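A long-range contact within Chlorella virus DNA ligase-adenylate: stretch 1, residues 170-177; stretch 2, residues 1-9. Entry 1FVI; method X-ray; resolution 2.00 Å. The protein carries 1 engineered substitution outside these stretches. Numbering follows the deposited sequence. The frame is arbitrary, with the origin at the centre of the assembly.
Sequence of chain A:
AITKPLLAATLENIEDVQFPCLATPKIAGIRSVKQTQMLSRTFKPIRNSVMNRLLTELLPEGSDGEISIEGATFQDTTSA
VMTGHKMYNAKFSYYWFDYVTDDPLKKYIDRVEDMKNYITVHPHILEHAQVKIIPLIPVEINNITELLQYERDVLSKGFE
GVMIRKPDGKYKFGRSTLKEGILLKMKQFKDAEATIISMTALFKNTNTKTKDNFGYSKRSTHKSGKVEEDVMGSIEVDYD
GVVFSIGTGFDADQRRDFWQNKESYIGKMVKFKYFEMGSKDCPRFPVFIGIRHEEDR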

# COMPACT_ATOMS: atom_id res chain seq x y z
N LYS A 170 -1.83 -6.62 20.32
CA LYS A 170 -1.96 -5.38 21.06
C LYS A 170 -1.20 -4.32 20.29
O LYS A 170 -0.52 -4.62 19.30
CB LYS A 170 -1.29 -5.52 22.43
CG LYS A 170 -1.29 -6.93 22.99
CD LYS A 170 -0.19 -7.79 22.38
CE LYS A 170 -0.66 -9.19 22.09
NZ LYS A 170 0.36 -9.91 21.31
N TYR A 171 -1.32 -3.08 20.74
CA TYR A 171 -0.56 -2.00 20.13
C TYR A 171 0.73 -1.93 20.96
O TYR A 171 0.75 -1.41 22.08
CB TYR A 171 -1.32 -0.66 20.20
CG TYR A 171 -0.65 0.39 19.34
CD1 TYR A 171 -1.19 0.76 18.12
CD2 TYR A 171 0.58 0.94 19.72
CE1 TYR A 171 -0.52 1.66 17.28
CE2 TYR A 171 1.25 1.83 18.88
CZ TYR A 171 0.70 2.18 17.67
OH TYR A 171 1.37 3.06 16.85
N LYS A 172 1.79 -2.51 20.41
CA LYS A 172 3.09 -2.54 21.08
C LYS A 172 3.85 -1.24 20.90
O LYS A 172 3.96 -0.72 19.79
CB LYS A 172 3.92 -3.72 20.56
CG LYS A 172 5.25 -3.93 21.28
CD LYS A 172 5.99 -5.13 20.73
CE LYS A 172 7.37 -5.26 21.33
NZ LYS A 172 8.10 -6.46 20.85
N PHE A 173 4.38 -0.70 22.00
CA PHE A 173 5.16 0.54 21.94
C PHE A 173 6.59 0.15 21.60
O PHE A 173 7.51 0.28 22.41
CB PHE A 173 5.07 1.30 23.27
CG PHE A 173 3.66 1.62 23.70
CD1 PHE A 173 3.31 1.67 25.04
CD2 PHE A 173 2.68 1.91 22.75
CE1 PHE A 173 2.01 2.02 25.43
CE2 PHE A 173 1.37 2.26 23.13
CZ PHE A 173 1.04 2.32 24.48
N GLY A 174 6.78 -0.35 20.38
CA GLY A 174 8.08 -0.80 19.94
C GLY A 174 7.94 -1.75 18.77
O GLY A 174 6.84 -1.94 18.25
N ARG A 175 9.04 -2.37 18.38
CA ARG A 175 9.02 -3.30 17.26
C ARG A 175 8.62 -4.72 17.63
O ARG A 175 9.13 -5.29 18.58
CB ARG A 175 10.37 -3.29 16.56
CG ARG A 175 10.41 -4.09 15.25
CD ARG A 175 11.81 -4.02 14.64
NE ARG A 175 12.01 -2.92 13.69
CZ ARG A 175 12.27 -1.66 14.00
NH1 ARG A 175 12.39 -1.29 15.27
NH2 ARG A 175 12.37 -0.75 13.02
N SER A 176 7.68 -5.27 16.88
CA SER A 176 7.20 -6.64 17.08
C SER A 176 8.31 -7.63 16.74
O SER A 176 9.19 -7.35 15.93
CB SER A 176 6.02 -6.91 16.13
OG SER A 176 5.51 -8.22 16.25
N THR A 177 8.30 -8.78 17.41
CA THR A 177 9.28 -9.81 17.08
C THR A 177 8.52 -10.73 16.13
O THR A 177 7.31 -10.60 15.97
CB THR A 177 9.73 -10.59 18.33
OG1 THR A 177 8.64 -11.39 18.81
CG2 THR A 177 10.17 -9.65 19.42
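Stretch 2 1-9: AITKPLLAA

How do the two stretches run relative to each other? Neither forms a regular helix or strand; both are largely extended, with a turn of the backbone at T3. They advance in the same direction: F173 lies nearest K4, G174 nearest L6, R175 nearest L7 and T177 nearest A9. The closest of these pairs is R175 CA and L7 CA, 4.0 Å apart, where a single beta bridge forms.

What do Y171, K172 and F173 meet? The ring of Y171 is sandwiched between L6 CB on one face and I2 CD1 on the opposite face, 3.8 and 4.0 Å from Y171 CZ. Its hydroxyl also accepts a hydrogen bond from the backbone, L6 N to Y171 OH at 3.3 Å. K172 O meets L6 CA at 3.3 Å in a CA-H...O contact. The F173 ring carries T3 on one face, with T3 OG1 3.1 Å from F173 CG, while A1 O comes within 3.2 Å of F173 CZ.

What joins the backbones further along? The backbone N and O of L7 bond to G174 and S176, the residues on either side of R175. L7 N donates to G174 O at 3.0 Å, nearly straight; G174 adopts backbone angles that call for glycine. The R175 guanidinium lies over L7, with R175 NH1 3.3 Å from L7 CD1. S176 N then donates to L7 O at 2.9 Å, also nearly straight.

Where does the contact end? The CA-to-CB bond of A9 points toward stretch 1, and A9 CB lies 3.1 Å from S176 O.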

# COMPACT_ATOMS: atom_id res chain seq x y z
N ALA A 1 -3.46 6.03 24.93
CA ALA A 1 -2.24 6.82 24.72
C ALA A 1 -1.15 5.99 24.03
O ALA A 1 -1.01 4.79 24.28
CB ALA A 1 -1.74 7.40 26.05
N ILE A 2 -0.36 6.66 23.21
CA ILE A 2 0.71 6.04 22.44
C ILE A 2 2.08 6.64 22.81
O ILE A 2 2.28 7.85 22.72
CB ILE A 2 0.41 6.24 20.90
CG1 ILE A 2 -0.88 5.50 20.51
CG2 ILE A 2 1.58 5.82 20.03
CD1 ILE A 2 -1.17 5.49 19.00
N THR A 3 3.03 5.81 23.22
CA THR A 3 4.34 6.32 23.59
C THR A 3 5.35 6.34 22.45
O THR A 3 6.31 7.11 22.47
CB THR A 3 4.95 5.57 24.82
OG1 THR A 3 5.19 4.19 24.49
CG2 THR A 3 4.01 5.66 26.02
N LYS A 4 5.16 5.45 21.48
CA LYS A 4 6.03 5.35 20.29
C LYS A 4 5.31 4.41 19.33
O LYS A 4 4.57 3.53 19.76
CB LYS A 4 7.44 4.84 20.64
CG LYS A 4 7.51 3.49 21.31
CD LYS A 4 8.92 3.15 21.71
CE LYS A 4 9.43 4.15 22.73
NZ LYS A 4 10.83 3.90 23.18
N PRO A 5 5.53 4.57 18.01
CA PRO A 5 4.82 3.68 17.10
C PRO A 5 5.14 2.18 17.13
O PRO A 5 6.18 1.73 17.64
CB PRO A 5 5.07 4.32 15.73
CG PRO A 5 6.40 4.88 15.87
CD PRO A 5 6.37 5.52 17.26
N LEU A 6 4.17 1.41 16.66
CA LEU A 6 4.28 -0.03 16.55
C LEU A 6 5.12 -0.30 15.28
O LEU A 6 4.82 0.23 14.20
CB LEU A 6 2.88 -0.64 16.37
CG LEU A 6 2.55 -2.12 16.61
CD1 LEU A 6 1.33 -2.46 15.76
CD2 LEU A 6 3.70 -3.07 16.29
N LEU A 7 6.19 -1.08 15.43
CA LEU A 7 7.03 -1.41 14.29
C LEU A 7 6.95 -2.91 13.97
O LEU A 7 6.47 -3.71 14.78
CB LEU A 7 8.46 -0.94 14.51
CG LEU A 7 8.53 0.57 14.74
CD1 LEU A 7 9.96 0.97 15.07
CD2 LEU A 7 8.01 1.34 13.50
N ALA A 8 7.36 -3.27 12.77
CA ALA A 8 7.28 -4.64 12.31
C ALA A 8 8.58 -5.44 12.26
O ALA A 8 9.68 -4.91 12.11
CB ALA A 8 6.62 -4.68 10.90
N ALA A 9 8.42 -6.74 12.45
CA ALA A 9 9.52 -7.66 12.31
C ALA A 9 9.44 -8.10 10.83
O ALA A 9 8.40 -7.93 10.17
CB ALA A 9 9.33 -8.85 13.24